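Local atomic coordinates of secreted protein (Streptomyces lividans TK24, PDB entry 5LXZ), a protein that is a copper metalloradical protein of the galactose oxidase-like AA5 family, and probably acts as a secreted copper radical oxidase. Residues K218-I223 / A245-T250; L260-L265 / R293-Y298. The protein carries 1 engineered substitution. All coordinates share one frame; numbering follows the deposited sequence. Where two conformers were deposited one is given.

Contact 1. Residues K218-I223 / A245-T250; sequences KDFQGI and ARAYPT. Engineered in segment 245-250: Ala247 (natural residue Trp). With CU (copper (II) ion), chain B.
Aromatic packing and one backbone bond carry this buried contact, and one of its rings is a copper ligand. Phe220 has its CG anti to the backbone N (chi1 -179°), which sends the ring across to segment 245-250, where its edge meets the face of Tyr248 in a T-shaped stack. The ring planes stand at 68° and the centroids lie 4.9 Å apart. Phe220 CZ leads, 3.5 Å from Tyr248 CE1 and set toward the rim of the phenol face; Tyr298 stacks on Tyr248 as well. The methyl of Ala247, an engineered residue that is Trp in the natural protein, lies 3.7 Å from Phe220 CZ.

Metal binding comes from the same tyrosine: Tyr248 OH sits 2.1 Å from the copper ion, whose site also takes in Tyr460, His461 and His548, the two-Tyr, two-His arrangement known from galactose oxidase. A water binds the ion too, in plane at the phenol ring's edge. Tyr248 OH is in addition hydrogen-bonded to Tyr460 OH. Copper would be expected to lower the pKa of the phenol.

The backbone bond runs from Arg246 N to Ile223 O at 2.9 Å, nearly straight at 170°, although the donor lies above the carbonyl plane. Ala245 CA adds a CH...O contact of 3.4 Å to Ile223 O. Gly222, with no side chain, brings its CA within 3.6 Å of Ala247 N.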
ATOM      1  N   LYS A 218       5.302  -6.833 -17.875  1.00 19.73           N
ATOM      2  CA  LYS A 218       6.484  -6.315 -17.192  1.00 23.72           C
ATOM      3  C   LYS A 218       7.329  -7.488 -16.642  1.00 24.71           C
ATOM      4  O   LYS A 218       6.765  -8.545 -16.337  1.00 24.02           O
ATOM      5  CB  LYS A 218       6.012  -5.423 -16.053  1.00 26.05           C
ATOM      6  CG  LYS A 218       6.524  -3.995 -16.156  1.00 32.54           C
ATOM      7  N   ASP A 219       8.663  -7.312 -16.620  1.00 24.03           N
ATOM      8  CA  ASP A 219       9.644  -8.248 -15.994  1.00 22.49           C
ATOM      9  C   ASP A 219      10.080  -7.551 -14.699  1.00 22.09           C
ATOM     10  O   ASP A 219      11.084  -6.844 -14.668  1.00 21.95           O
ATOM     11  CB  ASP A 219      10.821  -8.495 -16.948  1.00 25.25           C
ATOM     12  CG  ASP A 219      11.907  -9.409 -16.358  1.00 26.86           C
ATOM     13  OD1 ASP A 219      11.662 -10.051 -15.306  1.00 25.25           O
ATOM     14  OD2 ASP A 219      13.018  -9.471 -16.958  1.00 27.25           O
ATOM     15  N   PHE A 220       9.450  -7.933 -13.620  0.70 20.47           N
ATOM     16  CA  PHE A 220       9.471  -7.155 -12.431  0.70 18.19           C
ATOM     17  C   PHE A 220      10.165  -7.926 -11.278  0.70 18.09           C
ATOM     18  O   PHE A 220       9.655  -8.964 -10.897  0.70 17.64           O
ATOM     19  CB  PHE A 220       8.004  -6.877 -12.184  0.70 19.56           C
ATOM     20  CG  PHE A 220       7.729  -6.029 -10.985  0.70 18.99           C
ATOM     21  CD1 PHE A 220       8.596  -5.052 -10.615  0.70 18.43           C
ATOM     22  CD2 PHE A 220       6.544  -6.192 -10.273  0.70 19.79           C
ATOM     23  CE1 PHE A 220       8.336  -4.251  -9.517  0.70 20.55           C
ATOM     24  CE2 PHE A 220       6.285  -5.415  -9.163  0.70 20.51           C
ATOM     25  CZ  PHE A 220       7.173  -4.437  -8.790  0.70 20.33           C
ATOM     26  N   GLN A 221      11.298  -7.424 -10.735  1.00 16.29           N
ATOM     27  CA  GLN A 221      12.185  -8.198  -9.870  1.00 16.78           C
ATOM     28  C   GLN A 221      12.504  -7.407  -8.609  1.00 15.76           C
ATOM     29  O   GLN A 221      12.787  -6.217  -8.727  1.00 17.84           O
ATOM     30  CB  GLN A 221      13.502  -8.420 -10.586  1.00 19.07           C
ATOM     31  CG  GLN A 221      13.370  -9.266 -11.874  1.00 20.58           C
ATOM     32  CD  GLN A 221      14.669  -9.349 -12.672  1.00 21.91           C
ATOM     33  OE1 GLN A 221      15.618  -8.633 -12.442  1.00 23.20           O
ATOM     34  NE2 GLN A 221      14.693 -10.236 -13.629  1.00 27.65           N
ATOM     35  N   GLY A 222      12.513  -8.084  -7.474  1.00 12.68           N
ATOM     36  CA  GLY A 222      12.727  -7.431  -6.162  1.00 12.67           C
ATOM     37  C   GLY A 222      14.167  -7.355  -5.742  1.00 11.92           C
ATOM     38  O   GLY A 222      15.031  -8.075  -6.258  1.00 12.49           O
ATOM     39  N   ILE A 223      14.417  -6.531  -4.712  1.00 11.10           N
ATOM     40  CA  ILE A 223      15.710  -6.426  -4.065  1.00 11.19           C
ATOM     41  C   ILE A 223      15.564  -6.568  -2.538  1.00 10.95           C
ATOM     42  O   ILE A 223      14.444  -6.531  -2.026  1.00 10.10           O
ATOM     43  CB  ILE A 223      16.370  -5.087  -4.408  1.00 11.58           C
ATOM     44  CG1 ILE A 223      15.594  -3.911  -3.792  1.00 11.90           C
ATOM     45  CG2 ILE A 223      16.549  -4.955  -5.932  1.00 12.41           C
ATOM     46  CD1 ILE A 223      16.216  -2.552  -4.074  1.00 13.29           C
ATOM     47  N   ALA A 245      14.551 -11.043  -1.181  1.00  9.57           N
ATOM     48  CA  ALA A 245      14.311  -9.947  -2.100  1.00  9.11           C
ATOM     49  C   ALA A 245      12.798  -9.775  -2.209  1.00  8.82           C
ATOM     50  O   ALA A 245      12.075 -10.768  -2.324  1.00  9.33           O
ATOM     51  CB  ALA A 245      14.905 -10.272  -3.442  1.00 10.04           C
ATOM     52  N   ARG A 246      12.331  -8.528  -2.127  1.00  7.87           N
ATOM     53  CA  ARG A 246      10.898  -8.257  -2.132  1.00  7.65           C
ATOM     54  C   ARG A 246      10.598  -6.962  -2.854  1.00  7.91           C
ATOM     55  O   ARG A 246      10.966  -5.900  -2.390  1.00  9.14           O
ATOM     56  CB  ARG A 246      10.334  -8.160  -0.708  1.00  7.70           C
ATOM     57  CG  ARG A 246      10.660  -9.332   0.218  1.00  7.58           C
ATOM     58  CD  ARG A 246      10.117  -8.980   1.610  1.00  7.63           C
ATOM     59  NE  ARG A 246      10.572  -9.958   2.572  1.00  7.24           N
ATOM     60  CZ  ARG A 246       9.948 -11.101   2.872  1.00  7.39           C
ATOM     61  NH1 ARG A 246       8.779 -11.415   2.376  1.00  7.36           N
ATOM     62  NH2 ARG A 246      10.482 -11.968   3.730  1.00  7.84           N
ATOM     63  N   ALA A 247       9.920  -7.067  -3.993  1.00  8.03           N
ATOM     64  CA  ALA A 247       9.198  -5.959  -4.586  1.00  7.85           C
ATOM     65  C   ALA A 247       7.780  -6.038  -4.090  1.00  7.37           C
ATOM     66  O   ALA A 247       7.106  -7.058  -4.258  1.00  8.11           O
ATOM     67  CB  ALA A 247       9.202  -6.003  -6.118  1.00  8.02           C
ATOM     68  N   TYR A 248       7.303  -4.948  -3.485  1.00  7.45           N
ATOM     69  CA  TYR A 248       5.922  -4.798  -2.986  0.70  7.97           C
ATOM     70  C   TYR A 248       5.626  -5.561  -1.682  1.00  6.85           C
ATOM     71  O   TYR A 248       4.558  -6.169  -1.516  1.00  7.04           O
ATOM     72  CB  TYR A 248       4.882  -5.210  -4.014  0.70  9.08           C
ATOM     73  CG  TYR A 248       4.703  -4.376  -5.215  0.70 11.33           C
ATOM     74  CD1 TYR A 248       5.487  -3.261  -5.491  0.70 12.41           C
ATOM     75  CD2 TYR A 248       3.655  -4.694  -6.056  0.70 13.80           C
ATOM     76  CE1 TYR A 248       5.243  -2.521  -6.626  0.70 14.84           C
ATOM     77  CE2 TYR A 248       3.432  -3.981  -7.182  0.70 15.60           C
ATOM     78  CZ  TYR A 248       4.211  -2.902  -7.459  0.70 15.91           C
ATOM     79  OH  TYR A 248       3.884  -2.237  -8.596  0.70 20.85           O
ATOM     80  N   PRO A 249       6.541  -5.544  -0.713  1.00  6.30           N
ATOM     81  CA  PRO A 249       6.210  -6.134   0.575  1.00  6.31           C
ATOM     82  C   PRO A 249       5.359  -5.176   1.455  1.00  6.09           C
ATOM     83  O   PRO A 249       5.426  -3.944   1.300  1.00  6.06           O
ATOM     84  CB  PRO A 249       7.575  -6.328   1.199  1.00  6.38           C
ATOM     85  CG  PRO A 249       8.298  -5.122   0.783  1.00  6.28           C
ATOM     86  CD  PRO A 249       7.835  -4.851  -0.644  1.00  6.42           C
ATOM     87  N   THR A 250       4.596  -5.764   2.382  1.00  5.92           N
ATOM     88  CA  THR A 250       4.081  -4.954   3.488  1.00  6.04           C
ATOM     89  C   THR A 250       5.005  -5.065   4.662  1.00  6.07           C
ATOM     90  O   THR A 250       5.426  -6.165   5.008  1.00  6.17           O
ATOM     91  CB  THR A 250       2.670  -5.400   3.877  1.00  6.29           C
ATOM     92  OG1 THR A 250       1.787  -4.893   2.868  1.00  6.51           O
ATOM     93  CG2 THR A 250       2.206  -4.846   5.207  1.00  6.48           C
TER
HETATM   94 CU    CU B 701       3.588  -0.206  -8.426  0.70  8.81          CU
HETATM   95  O   HOH W   1       4.635  -0.956 -10.191  0.70 16.96           O

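Contact 2. Residues L260-L265 / R293-Y298; sequences LSVSGL and RQFPTY. With EDO (1,2-ethanediol), chain M; ACT (acetate ion), chain D.
Two first torsions set up this contact: Ser263 places OG anti to its backbone N (chi1 -164°), and Phe295 turns CG anti to its carbonyl carbon (chi1 -64°). The segments belong to successive Kelch motifs of a beta-propeller. Residues 260-265 run off strand 259-262 of one four-stranded antiparallel sheet, and 293-298 form the loop that leads from strand 285-288 of that sheet to strand 301-303 of the next, so the contact ties a blade to the connection between blades.

The polar link is a single hydrogen bond from Ser263 OG to Phe295 O, 2.7 Å long. Its donor stands above the carbonyl plane. A second carbonyl oxygen, Pro296 O, lies 3.0 Å from Ser263 OG, so the buried hydroxyl faces two successive backbone acceptors while its proton goes to the first.

Apolar contact flanks this bond. Val262 CG1, anti to its backbone N, touches Phe295 CD1 at 3.5 Å, and the two side chains cross obliquely. Tyr311, Trp330 and Phe337 of the next blade also pack round the phenyl ring. Further along the chain, Thr297 directs OG1 to Gly317 O and leaves its methyl, CG2, 4.0 Å from Gly264 CA. Gly264 turns at a positive phi of 107°, a region that residues with a side chain seldom enter.

An ethanediol, probably from the crystallisation liquor, covers one face of the Phe295 ring, with its C2 3.5 Å from Phe295 CE2. The diol oxygen O2 donates to Gln294 O at 2.7 Å and receives a weak bond from Arg293 NH1. Arg293 NH2 is hydrogen-bonded to Asn335 O and also donates to an acetate O at 3.1 Å.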
ATOM      1  N   LEU A 260       7.262  -6.665  10.948  1.00  6.53           N
ATOM      2  CA  LEU A 260       7.056  -7.825  10.125  1.00  6.95           C
ATOM      3  C   LEU A 260       7.069  -7.422   8.647  1.00  6.84           C
ATOM      4  O   LEU A 260       6.322  -6.529   8.249  1.00  6.83           O
ATOM      5  CB  LEU A 260       5.755  -8.490  10.520  1.00  7.55           C
ATOM      6  CG  LEU A 260       5.370  -9.766   9.762  1.00  8.18           C
ATOM      7  CD1 LEU A 260       6.238 -10.932  10.124  1.00  9.35           C
ATOM      8  CD2 LEU A 260       3.934 -10.082  10.085  1.00  8.78           C
ATOM      9  N   SER A 261       7.823  -8.148   7.849  1.00  6.55           N
ATOM     10  CA  SER A 261       7.841  -7.980   6.387  1.00  6.58           C
ATOM     11  C   SER A 261       7.228  -9.216   5.738  1.00  6.92           C
ATOM     12  O   SER A 261       7.642 -10.341   6.032  1.00  6.87           O
ATOM     13  CB  SER A 261       9.229  -7.757   5.920  1.00  7.44           C
ATOM     14  OG  SER A 261       9.206  -7.609   4.526  1.00  8.68           O
ATOM     15  N   VAL A 262       6.204  -8.972   4.919  1.00  6.34           N
ATOM     16  CA  VAL A 262       5.383 -10.000   4.314  1.00  6.86           C
ATOM     17  C   VAL A 262       5.300  -9.816   2.824  1.00  6.77           C
ATOM     18  O   VAL A 262       5.034  -8.713   2.315  1.00  7.00           O
ATOM     19  CB  VAL A 262       3.968  -9.972   4.910  1.00  7.16           C
ATOM     20  CG1 VAL A 262       3.077 -11.055   4.370  1.00  7.86           C
ATOM     21  CG2 VAL A 262       4.076 -10.131   6.421  1.00  7.39           C
ATOM     22  N   SER A 263       5.441 -10.945   2.141  1.00  6.69           N
ATOM     23  CA  SER A 263       5.173 -11.041   0.706  1.00  7.31           C
ATOM     24  C   SER A 263       6.179 -10.272  -0.125  1.00  7.53           C
ATOM     25  O   SER A 263       7.305 -10.040   0.300  1.00  7.52           O
ATOM     26  CB  SER A 263       3.704 -10.701   0.393  1.00  7.93           C
ATOM     27  OG  SER A 263       3.376 -11.154  -0.944  1.00  9.61           O
ATOM     28  N   GLY A 264       5.803  -9.948  -1.350  1.00  7.25           N
ATOM     29  CA  GLY A 264       6.654  -9.349  -2.336  1.00  7.68           C
ATOM     30  C   GLY A 264       7.056 -10.329  -3.438  1.00  8.56           C
ATOM     31  O   GLY A 264       6.814 -11.523  -3.341  1.00 10.28           O
ATOM     32  N   LEU A 265       7.566  -9.782  -4.510  1.00  9.12           N
ATOM     33  CA  LEU A 265       8.136 -10.566  -5.597  1.00  9.86           C
ATOM     34  C   LEU A 265       9.617 -10.689  -5.367  1.00 10.95           C
ATOM     35  O   LEU A 265      10.304  -9.716  -5.066  1.00 10.97           O
ATOM     36  CB  LEU A 265       7.856  -9.902  -6.938  1.00 10.56           C
ATOM     37  CG  LEU A 265       6.385  -9.645  -7.248  1.00 11.63           C
ATOM     38  CD1 LEU A 265       6.292  -8.937  -8.599  1.00 13.22           C
ATOM     39  CD2 LEU A 265       5.633 -10.947  -7.284  1.00 13.09           C
ATOM     40  N   ARG A 293       3.528 -18.336   5.783  1.00  8.48           N
ATOM     41  CA  ARG A 293       2.178 -17.854   5.522  0.60  8.67           C
ATOM     42  C   ARG A 293       2.212 -16.866   4.387  1.00  8.27           C
ATOM     43  O   ARG A 293       2.841 -15.809   4.437  1.00  7.91           O
ATOM     44  CB  ARG A 293       1.469 -17.275   6.709  0.60  8.97           C
ATOM     45  CG  ARG A 293       0.038 -16.963   6.306  0.60  9.52           C
ATOM     46  CD  ARG A 293      -0.923 -16.906   7.437  0.60  9.81           C
ATOM     47  NE  ARG A 293      -1.133 -18.137   8.175  0.60 10.03           N
ATOM     48  CZ  ARG A 293      -1.928 -19.157   7.819  0.60 10.39           C
ATOM     49  NH1 ARG A 293      -2.595 -19.168   6.668  0.60 11.93           N
ATOM     50  NH2 ARG A 293      -2.063 -20.178   8.645  0.60 10.26           N
ATOM     51  N   GLN A 294       1.546 -17.304   3.318  1.00  8.71           N
ATOM     52  CA  GLN A 294       1.615 -16.616   2.056  1.00  8.71           C
ATOM     53  C   GLN A 294       0.445 -15.686   1.826  1.00  8.02           C
ATOM     54  O   GLN A 294      -0.708 -16.030   2.126  1.00  8.45           O
ATOM     55  CB  GLN A 294       1.709 -17.644   0.928  1.00  9.50           C
ATOM     56  CG  GLN A 294       1.957 -17.050  -0.436  1.00  9.99           C
ATOM     57  CD  GLN A 294       1.953 -18.091  -1.521  1.00 11.84           C
ATOM     58  OE1 GLN A 294       1.027 -18.141  -2.361  1.00 14.58           O
ATOM     59  NE2 GLN A 294       2.983 -18.884  -1.553  1.00 11.39           N
ATOM     60  N   PHE A 295       0.787 -14.508   1.304  1.00  8.20           N
ATOM     61  CA  PHE A 295      -0.182 -13.503   0.898  1.00  7.70           C
ATOM     62  C   PHE A 295       0.218 -12.909  -0.450  1.00  7.16           C
ATOM     63  O   PHE A 295       1.394 -12.924  -0.794  1.00  7.00           O
ATOM     64  CB  PHE A 295      -0.217 -12.327   1.905  1.00  8.27           C
ATOM     65  CG  PHE A 295      -0.667 -12.688   3.287  1.00  8.80           C
ATOM     66  CD1 PHE A 295       0.246 -13.093   4.246  1.00  8.88           C
ATOM     67  CD2 PHE A 295      -2.013 -12.619   3.623  1.00  9.39           C
ATOM     68  CE1 PHE A 295      -0.173 -13.431   5.506  1.00  9.13           C
ATOM     69  CE2 PHE A 295      -2.442 -12.963   4.912  1.00 10.17           C
ATOM     70  CZ  PHE A 295      -1.496 -13.327   5.862  1.00  9.48           C
ATOM     71  N   PRO A 296      -0.739 -12.291  -1.137  1.00  7.16           N
ATOM     72  CA  PRO A 296      -0.390 -11.451  -2.266  1.00  6.79           C
ATOM     73  C   PRO A 296       0.420 -10.245  -1.836  1.00  6.57           C
ATOM     74  O   PRO A 296       0.588 -10.057  -0.636  1.00  7.02           O
ATOM     75  CB  PRO A 296      -1.747 -10.985  -2.810  1.00  7.01           C
ATOM     76  CG  PRO A 296      -2.693 -11.203  -1.694  1.00  7.61           C
ATOM     77  CD  PRO A 296      -2.186 -12.318  -0.866  1.00  7.59           C
ATOM     78  N   THR A 297       0.839  -9.425  -2.773  1.00  6.34           N
ATOM     79  CA  THR A 297       1.678  -8.262  -2.458  1.00  6.56           C
ATOM     80  C   THR A 297       0.886  -7.152  -1.814  1.00  6.24           C
ATOM     81  O   THR A 297      -0.334  -7.094  -1.896  1.00  6.12           O
ATOM     82  CB  THR A 297       2.372  -7.722  -3.714  1.00  7.08           C
ATOM     83  OG1 THR A 297       1.389  -7.191  -4.612  1.00  7.56           O
ATOM     84  CG2 THR A 297       3.226  -8.777  -4.351  1.00  7.71           C
ATOM     85  N   TYR A 298       1.591  -6.265  -1.120  1.00  5.69           N
ATOM     86  CA  TYR A 298       1.010  -5.210  -0.305  1.00  5.66           C
ATOM     87  C   TYR A 298      -0.252  -5.669   0.427  1.00  5.25           C
ATOM     88  O   TYR A 298      -1.301  -4.975   0.385  1.00  5.22           O
ATOM     89  CB  TYR A 298       0.771  -3.912  -1.096  1.00  5.63           C
ATOM     90  CG  TYR A 298       2.014  -3.172  -1.506  1.00  5.89           C
ATOM     91  CD1 TYR A 298       2.997  -2.870  -0.588  1.00  6.04           C
ATOM     92  CD2 TYR A 298       2.202  -2.727  -2.817  1.00  5.79           C
ATOM     93  CE1 TYR A 298       4.125  -2.174  -0.954  1.00  6.23           C
ATOM     94  CE2 TYR A 298       3.334  -2.049  -3.199  1.00  5.97           C
ATOM     95  CZ  TYR A 298       4.285  -1.735  -2.271  1.00  6.08           C
ATOM     96  OH  TYR A 298       5.394  -1.028  -2.702  1.00  6.52           O
TER
HETATM   97  C1  EDO M 712      -4.148 -16.914   4.971  1.00 24.97           C
HETATM   98  O1  EDO M 712      -4.751 -17.732   3.959  1.00 32.16           O
HETATM   99  C2  EDO M 712      -2.770 -16.471   4.495  1.00 24.38           C
HETATM  100  O2  EDO M 712      -1.959 -17.548   3.973  1.00 20.07           O
HETATM  101  C   ACT D 703      -4.611 -22.167   6.981  1.00 44.51           C
HETATM  102  O   ACT D 703      -3.471 -22.552   7.327  1.00 44.99           O
HETATM  103  OXT ACT D 703      -5.456 -21.817   7.834  1.00 45.68           O
HETATM  104  CH3 ACT D 703      -4.951 -22.117   5.521  1.00 46.73           C

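How the contacts relate
Contact 1 closes before contact 2 opens along the chain, yet their centres lie only 10 Å apart. Residues 245-250 lead into strand 250-253, which pairs antiparallel with strand 259-262, where 260-265 begins; one propeller sheet is therefore common to both. Backbone and side chain join them: Ala247 O lies 2.8 Å from Leu265 N and Arg246 NH1 2.9 Å from Ser263 O, both probable hydrogen bonds, while Phe220 CD2 packs 3.2 Å from Leu265 CD1. Contact 1 thus joins strand 218-222, from a different sheet, to the copper-bearing start of this blade, and contact 2 carries the connection on to the next blade.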